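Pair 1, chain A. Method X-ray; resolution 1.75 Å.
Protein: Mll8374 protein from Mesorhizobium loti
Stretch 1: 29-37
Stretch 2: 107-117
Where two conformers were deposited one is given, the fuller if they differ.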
# COMPACT_ATOMS: atom_id res chain seq x y z
N SER A 29 -12.09 15.33 -7.62
CA SER A 29 -10.93 14.69 -8.23
C SER A 29 -11.21 13.33 -8.88
O SER A 29 -11.93 12.51 -8.33
CB SER A 29 -9.84 14.50 -7.19
OG SER A 29 -8.69 13.94 -7.81
N ARG A 30 -10.59 13.10 -10.03
CA ARG A 30 -10.58 11.79 -10.68
C ARG A 30 -9.57 10.83 -10.06
O ARG A 30 -9.52 9.66 -10.42
CB ARG A 30 -10.23 11.95 -12.17
CG ARG A 30 -8.77 12.43 -12.42
N GLU A 31 -8.75 11.32 -9.14
CA GLU A 31 -7.73 10.52 -8.52
C GLU A 31 -8.34 9.66 -7.42
O GLU A 31 -9.29 10.07 -6.74
CB GLU A 31 -6.63 11.38 -7.92
CG GLU A 31 -5.93 12.32 -8.94
CD GLU A 31 -5.44 11.63 -10.23
OE1 GLU A 31 -4.84 10.54 -10.14
OE2 GLU A 31 -5.65 12.20 -11.33
N CYS A 32 -7.74 8.49 -7.26
CA CYS A 32 -8.11 7.52 -6.27
C CYS A 32 -6.86 7.13 -5.47
O CYS A 32 -5.75 7.19 -6.00
CB CYS A 32 -8.70 6.30 -6.96
SG CYS A 32 -9.27 5.03 -5.86
N LEU A 33 -7.05 6.80 -4.20
CA LEU A 33 -6.02 6.15 -3.38
C LEU A 33 -6.62 4.89 -2.77
O LEU A 33 -7.66 4.95 -2.08
CB LEU A 33 -5.53 7.04 -2.24
CG LEU A 33 -4.48 8.14 -2.45
CD1 LEU A 33 -4.89 9.11 -3.52
CD2 LEU A 33 -4.25 8.88 -1.13
N PHE A 34 -5.95 3.77 -3.00
CA PHE A 34 -6.17 2.54 -2.23
C PHE A 34 -5.25 2.59 -1.01
O PHE A 34 -4.05 2.85 -1.16
CB PHE A 34 -5.83 1.29 -3.04
CG PHE A 34 -6.85 0.94 -4.07
CD1 PHE A 34 -6.93 1.64 -5.27
CD2 PHE A 34 -7.71 -0.12 -3.86
CE1 PHE A 34 -7.87 1.29 -6.24
CE2 PHE A 34 -8.64 -0.47 -4.83
CZ PHE A 34 -8.71 0.22 -6.02
N LEU A 35 -5.83 2.42 0.17
CA LEU A 35 -5.13 2.50 1.44
C LEU A 35 -5.07 1.12 2.09
O LEU A 35 -6.10 0.45 2.23
CB LEU A 35 -5.84 3.48 2.38
CG LEU A 35 -6.25 4.85 1.86
CD1 LEU A 35 -6.95 5.60 3.02
CD2 LEU A 35 -5.07 5.61 1.36
N LEU A 36 -3.85 0.69 2.47
CA LEU A 36 -3.62 -0.58 3.15
C LEU A 36 -2.86 -0.36 4.45
O LEU A 36 -1.64 -0.09 4.45
CB LEU A 36 -2.87 -1.57 2.26
CG LEU A 36 -3.55 -2.06 0.97
CD1 LEU A 36 -3.38 -1.03 -0.19
CD2 LEU A 36 -3.10 -3.46 0.51
N HIS A 37 -3.59 -0.50 5.53
CA HIS A 37 -3.15 -0.28 6.90
C HIS A 37 -2.01 -1.19 7.39
O HIS A 37 -1.77 -2.25 6.84
CB HIS A 37 -4.39 -0.40 7.82
CG HIS A 37 -5.01 -1.77 7.85
ND1 HIS A 37 -4.46 -2.82 8.54
CD2 HIS A 37 -6.11 -2.27 7.22
CE1 HIS A 37 -5.18 -3.91 8.34
NE2 HIS A 37 -6.20 -3.60 7.55
N GLY A 107 -16.44 2.80 -10.60
CA GLY A 107 -15.89 3.56 -11.71
C GLY A 107 -14.50 4.13 -11.43
O GLY A 107 -14.19 5.25 -11.85
N LEU A 108 -13.66 3.37 -10.72
CA LEU A 108 -12.34 3.86 -10.38
C LEU A 108 -11.44 3.77 -11.60
O LEU A 108 -11.45 2.79 -12.32
CB LEU A 108 -11.73 3.08 -9.23
CG LEU A 108 -12.55 2.99 -7.93
CD1 LEU A 108 -11.87 2.14 -6.88
CD2 LEU A 108 -12.91 4.40 -7.39
N ASN A 109 -10.68 4.83 -11.83
CA ASN A 109 -9.73 4.85 -12.94
C ASN A 109 -8.38 4.40 -12.44
O ASN A 109 -7.70 5.16 -11.73
CB ASN A 109 -9.62 6.27 -13.52
CG ASN A 109 -8.94 6.29 -14.87
OD1 ASN A 109 -8.26 5.32 -15.26
ND2 ASN A 109 -9.13 7.38 -15.60
N LEU A 110 -8.00 3.16 -12.74
CA LEU A 110 -6.73 2.64 -12.23
C LEU A 110 -5.52 3.32 -12.91
O LEU A 110 -4.42 3.26 -12.40
CB LEU A 110 -6.68 1.10 -12.28
CG LEU A 110 -7.66 0.32 -11.38
CD1 LEU A 110 -7.36 -1.17 -11.41
CD2 LEU A 110 -7.63 0.79 -9.95
N ASP A 111 -5.74 4.03 -14.02
CA ASP A 111 -4.73 4.93 -14.60
C ASP A 111 -4.59 6.24 -13.82
O ASP A 111 -3.82 7.12 -14.22
CB ASP A 111 -5.04 5.25 -16.06
CG ASP A 111 -4.83 4.06 -16.97
OD1 ASP A 111 -3.93 3.24 -16.65
OD2 ASP A 111 -5.56 3.96 -17.98
N HIS A 112 -5.35 6.37 -12.74
CA HIS A 112 -5.27 7.55 -11.89
C HIS A 112 -5.25 7.13 -10.42
O HIS A 112 -5.66 7.90 -9.54
CB HIS A 112 -6.44 8.50 -12.20
CG HIS A 112 -6.29 9.22 -13.51
ND1 HIS A 112 -5.82 10.51 -13.60
CD2 HIS A 112 -6.52 8.81 -14.78
CE1 HIS A 112 -5.78 10.87 -14.87
NE2 HIS A 112 -6.20 9.86 -15.60
N ALA A 113 -4.78 5.92 -10.14
CA ALA A 113 -4.85 5.38 -8.80
C ALA A 113 -3.44 5.23 -8.23
O ALA A 113 -2.51 4.92 -8.96
CB ALA A 113 -5.54 4.06 -8.83
N THR A 114 -3.30 5.47 -6.92
CA THR A 114 -2.09 5.23 -6.14
C THR A 114 -2.42 4.23 -5.07
O THR A 114 -3.49 4.30 -4.46
CB THR A 114 -1.55 6.49 -5.44
OG1 THR A 114 -1.29 7.49 -6.43
CG2 THR A 114 -0.23 6.20 -4.61
N PHE A 115 -1.50 3.29 -4.87
CA PHE A 115 -1.62 2.31 -3.81
C PHE A 115 -0.70 2.77 -2.68
O PHE A 115 0.50 2.79 -2.84
CB PHE A 115 -1.28 0.92 -4.34
CG PHE A 115 -2.33 0.37 -5.25
CD1 PHE A 115 -2.49 0.87 -6.54
CD2 PHE A 115 -3.21 -0.63 -4.81
CE1 PHE A 115 -3.49 0.37 -7.38
CE2 PHE A 115 -4.21 -1.11 -5.63
CZ PHE A 115 -4.35 -0.61 -6.92
N LEU A 116 -1.30 3.14 -1.55
CA LEU A 116 -0.60 3.65 -0.36
C LEU A 116 -0.71 2.65 0.79
O LEU A 116 -1.79 2.46 1.36
CB LEU A 116 -1.19 5.02 0.05
CG LEU A 116 -0.73 5.68 1.37
CD1 LEU A 116 0.76 6.14 1.30
CD2 LEU A 116 -1.65 6.83 1.82
N GLY A 117 0.43 2.02 1.15
CA GLY A 117 0.49 1.03 2.22
C GLY A 117 1.44 1.47 3.31
O GLY A 117 2.44 2.16 3.08
O HOH W 1 -10.99 7.47 -9.87
O HOH W 2 -3.63 8.77 -7.34

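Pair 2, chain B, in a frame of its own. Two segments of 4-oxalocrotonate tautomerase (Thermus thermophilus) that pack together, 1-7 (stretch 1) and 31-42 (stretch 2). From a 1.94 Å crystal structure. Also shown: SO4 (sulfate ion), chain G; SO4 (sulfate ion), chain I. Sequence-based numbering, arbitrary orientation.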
# COMPACT_ATOMS: atom_id res chain seq x y z
N MET B 1 -7.07 16.52 3.23
CA MET B 1 -5.94 15.97 2.43
C MET B 1 -6.36 14.76 1.63
O MET B 1 -7.12 13.92 2.12
CB MET B 1 -4.78 15.56 3.34
CG MET B 1 -3.64 14.85 2.60
SD MET B 1 -2.33 14.24 3.68
CE MET B 1 -3.05 12.70 4.28
N VAL B 2 -5.89 14.69 0.39
CA VAL B 2 -6.18 13.55 -0.49
C VAL B 2 -4.83 13.10 -1.03
O VAL B 2 -4.00 13.94 -1.40
CB VAL B 2 -7.10 13.95 -1.67
CG1 VAL B 2 -7.22 12.79 -2.65
CG2 VAL B 2 -8.49 14.32 -1.15
N VAL B 3 -4.59 11.80 -1.06
CA VAL B 3 -3.33 11.29 -1.59
C VAL B 3 -3.61 10.44 -2.82
O VAL B 3 -4.42 9.52 -2.79
CB VAL B 3 -2.57 10.41 -0.56
CG1 VAL B 3 -1.23 9.94 -1.16
CG2 VAL B 3 -2.32 11.19 0.71
N LEU B 4 -2.93 10.78 -3.91
CA LEU B 4 -3.08 10.05 -5.15
C LEU B 4 -1.76 9.31 -5.38
O LEU B 4 -0.72 9.94 -5.55
CB LEU B 4 -3.31 11.02 -6.31
CG LEU B 4 -4.44 12.04 -6.12
CD1 LEU B 4 -4.49 12.97 -7.33
CD2 LEU B 4 -5.76 11.32 -5.95
N LYS B 5 -1.81 7.98 -5.36
CA LYS B 5 -0.61 7.20 -5.60
C LYS B 5 -0.73 6.63 -6.99
O LYS B 5 -1.72 5.98 -7.32
CB LYS B 5 -0.46 6.05 -4.58
CG LYS B 5 0.88 5.36 -4.73
CD LYS B 5 1.21 4.37 -3.62
CE LYS B 5 0.52 3.05 -3.84
NZ LYS B 5 1.10 1.99 -2.96
N VAL B 6 0.26 6.90 -7.83
CA VAL B 6 0.25 6.41 -9.20
C VAL B 6 1.28 5.30 -9.34
O VAL B 6 2.46 5.52 -9.11
CB VAL B 6 0.62 7.52 -10.20
CG1 VAL B 6 0.48 7.00 -11.64
CG2 VAL B 6 -0.24 8.76 -9.96
N THR B 7 0.83 4.11 -9.71
CA THR B 7 1.77 3.01 -9.90
C THR B 7 1.98 2.89 -11.40
O THR B 7 1.02 2.73 -12.16
CB THR B 7 1.22 1.70 -9.32
OG1 THR B 7 0.99 1.87 -7.92
CG2 THR B 7 2.21 0.57 -9.52
N LEU B 31 -12.90 18.34 -8.19
CA LEU B 31 -14.00 17.48 -7.80
C LEU B 31 -14.15 17.14 -6.33
O LEU B 31 -15.25 16.81 -5.88
CB LEU B 31 -13.95 16.19 -8.62
CG LEU B 31 -14.05 16.40 -10.13
CD1 LEU B 31 -14.06 15.05 -10.83
CD2 LEU B 31 -15.32 17.18 -10.46
N LEU B 32 -13.07 17.21 -5.55
CA LEU B 32 -13.17 16.87 -4.14
C LEU B 32 -13.14 18.10 -3.24
O LEU B 32 -13.06 17.98 -2.03
CB LEU B 32 -12.04 15.91 -3.75
CG LEU B 32 -12.02 14.62 -4.55
CD1 LEU B 32 -10.75 13.83 -4.26
CD2 LEU B 32 -13.26 13.81 -4.23
N GLY B 33 -13.20 19.28 -3.85
CA GLY B 33 -13.19 20.50 -3.07
C GLY B 33 -12.02 20.54 -2.11
O GLY B 33 -12.21 20.73 -0.91
N GLU B 34 -10.82 20.36 -2.65
CA GLU B 34 -9.60 20.36 -1.84
C GLU B 34 -8.60 21.42 -2.28
O GLU B 34 -8.40 21.63 -3.48
CB GLU B 34 -8.92 18.99 -1.90
CG GLU B 34 -9.54 17.94 -0.99
CD GLU B 34 -9.09 18.09 0.44
OE1 GLU B 34 -9.07 19.24 0.93
OE2 GLU B 34 -8.76 17.07 1.08
N PRO B 35 -7.96 22.10 -1.32
CA PRO B 35 -6.96 23.13 -1.61
C PRO B 35 -5.68 22.43 -2.07
O PRO B 35 -5.26 21.44 -1.47
CB PRO B 35 -6.76 23.81 -0.25
CG PRO B 35 -8.02 23.49 0.50
CD PRO B 35 -8.28 22.07 0.12
N TYR B 36 -5.07 22.94 -3.14
CA TYR B 36 -3.85 22.36 -3.70
C TYR B 36 -2.85 21.81 -2.69
O TYR B 36 -2.41 20.68 -2.84
CB TYR B 36 -3.12 23.39 -4.57
CG TYR B 36 -3.51 23.31 -6.02
CD1 TYR B 36 -2.53 23.30 -7.01
CD2 TYR B 36 -4.84 23.26 -6.40
CE1 TYR B 36 -2.87 23.24 -8.35
CE2 TYR B 36 -5.19 23.20 -7.74
CZ TYR B 36 -4.20 23.19 -8.71
OH TYR B 36 -4.52 23.16 -10.05
N GLU B 37 -2.50 22.60 -1.69
CA GLU B 37 -1.55 22.17 -0.68
C GLU B 37 -1.96 20.86 -0.02
O GLU B 37 -1.13 20.19 0.60
CB GLU B 37 -1.41 23.23 0.42
CG GLU B 37 -0.72 24.52 -0.01
CD GLU B 37 -1.43 25.21 -1.16
OE1 GLU B 37 -2.67 25.35 -1.08
OE2 GLU B 37 -0.74 25.61 -2.12
N GLU B 38 -3.24 20.50 -0.15
CA GLU B 38 -3.74 19.27 0.47
C GLU B 38 -3.86 18.08 -0.48
O GLU B 38 -4.32 17.01 -0.09
CB GLU B 38 -5.08 19.54 1.16
CG GLU B 38 -4.94 20.37 2.43
CD GLU B 38 -4.28 19.61 3.57
OE1 GLU B 38 -3.73 20.25 4.48
OE2 GLU B 38 -4.32 18.36 3.56
N VAL B 39 -3.48 18.28 -1.74
CA VAL B 39 -3.52 17.20 -2.71
C VAL B 39 -2.06 16.74 -2.87
O VAL B 39 -1.21 17.51 -3.35
CB VAL B 39 -4.08 17.67 -4.06
CG1 VAL B 39 -3.99 16.57 -5.09
CG2 VAL B 39 -5.53 18.11 -3.88
N ARG B 40 -1.78 15.52 -2.45
CA ARG B 40 -0.43 14.97 -2.54
C ARG B 40 -0.41 13.89 -3.60
O ARG B 40 -1.32 13.08 -3.70
CB ARG B 40 0.00 14.35 -1.21
CG ARG B 40 -0.21 15.23 0.02
CD ARG B 40 0.64 16.48 -0.01
NE ARG B 40 2.06 16.18 0.14
CZ ARG B 40 2.87 16.79 1.00
NH1 ARG B 40 2.40 17.74 1.80
NH2 ARG B 40 4.15 16.46 1.06
N VAL B 41 0.64 13.88 -4.41
CA VAL B 41 0.77 12.86 -5.43
C VAL B 41 2.08 12.12 -5.21
O VAL B 41 3.13 12.74 -4.99
CB VAL B 41 0.74 13.44 -6.85
CG1 VAL B 41 0.87 12.31 -7.87
CG2 VAL B 41 -0.57 14.19 -7.09
N ILE B 42 2.01 10.80 -5.25
CA ILE B 42 3.20 9.99 -5.08
C ILE B 42 3.31 9.12 -6.32
O ILE B 42 2.33 8.47 -6.73
CB ILE B 42 3.10 9.07 -3.84
CG1 ILE B 42 3.06 9.92 -2.57
CG2 ILE B 42 4.29 8.11 -3.81
CD1 ILE B 42 2.82 9.10 -1.29
S SO4 G . -1.05 -0.84 -3.07
O1 SO4 G . 0.39 -0.77 -2.74
O2 SO4 G . -1.79 -1.52 -2.00
O3 SO4 G . -1.56 0.53 -3.23
O4 SO4 G . -1.21 -1.58 -4.33
S SO4 I . 0.23 3.19 0.56
O1 SO4 I . 0.80 3.80 1.76
O2 SO4 I . -0.27 1.85 0.88
O3 SO4 I . -0.88 4.01 0.06
O4 SO4 I . 1.28 3.11 -0.47

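Both pairs place two parallel strands side by side, the second preceded by a short 3-10 turn. The strand axes approach to 4.7 Å in each and cross at -20° in pair 1 and -18° in pair 2. Superposing N, CA and C of 14 central residues gives an RMSD of 1.0 Å, so the frameworks can be compared position by position.

The hydrogen-bond ladder is the same in both. In pair 1, C32(A) N donates to H112(A) O (3.1 Å), T114(A) N to C32(A) O (3.1 Å), F34(A) N to T114(A) O (2.9 Å), L116(A) N to F34(A) O (2.8 Å) and L36(A) N to L116(A) O (2.9 Å). The matched rungs of pair 2 run from V2(B) N to E38(B) O (2.8 Å), R40(B) N to V2(B) O (2.9 Å), L4(B) N to R40(B) O (2.8 Å), I42(B) N to L4(B) O (2.9 Å) and V6(B) N to I42(B) O (2.8 Å). C32(A) and F34(A), like V2(B) and L4(B), supply both N and O, and L36(A) and V6(B) close the ladder with N; all five rungs of each ladder are backbone to backbone.

One sheet face carries C32(A), F34(A), A113(A) and F115(A), matching V2(B), L4(B), V39(B) and V41(B). Pair 1 places two aromatic rings there: F34(A) and F115(A) form an offset stack, centroids 4.6 Å apart and planes at 6°, with F34(A) CG 3.7 Å from F115(A) CE2. Pair 2 uses branched aliphatics instead, L4(B) CD1 lying 4.1 Å from V41(B) CG2 and 4.3 Å from V39(B) CG1. At A113(A), the small methyl lies at the edge of the F34(A) ring, its CB 4.5 Å from F34(A) CE1. At the first matched position, C32(A) SG meets L108(A) CD2 at 4.0 Å, whereas V2(B) CG2 meets L32(B) CD1 at 3.9 Å; these two leucines are not matched by the superposition, so similar apolar contacts arise from different backbone sites. L36(A) and V6(B) also coincide, their CA atoms 0.3 Å apart, and V6(B) CG2 reaches V41(B) CG1 at 4.3 Å.

The opposite face carries L33(A), L35(A), T114(A) and L116(A), matching V3(B), K5(B), R40(B) and I42(B). L33(A) CG lies 4.5 Å from T114(A) CB and V3(B) CG2 4.4 Å from R40(B) CB, so the two stems pack alike, while the end of R40(B) leads away. L116(A) CD2 packs against L35(A) CD2 at 3.7 Å and L33(A) CD2 at 4.4 Å. I42(B) CD1 likewise touches V3(B) CG1 at 4.1 Å; K5(B) keeps a looser approach to it, CG to I42(B) CB at 4.4 Å, while its end leads away and its NZ binds two sulfate ions, with NZ to O4 of the chain I sulfate at 2.7 Å. Side-chain centres of L35(A) and K5(B) accordingly lie 3.9 Å apart.

Where the strands begin, the polar contacts differ in kind. H112(A) ND1 donates to E31(A) OE2 (2.8 Å, 161°), a side-chain bond; at the matched M1(B), the backbone N forms a salt bridge with E34(B) OE2 at 2.8 Å.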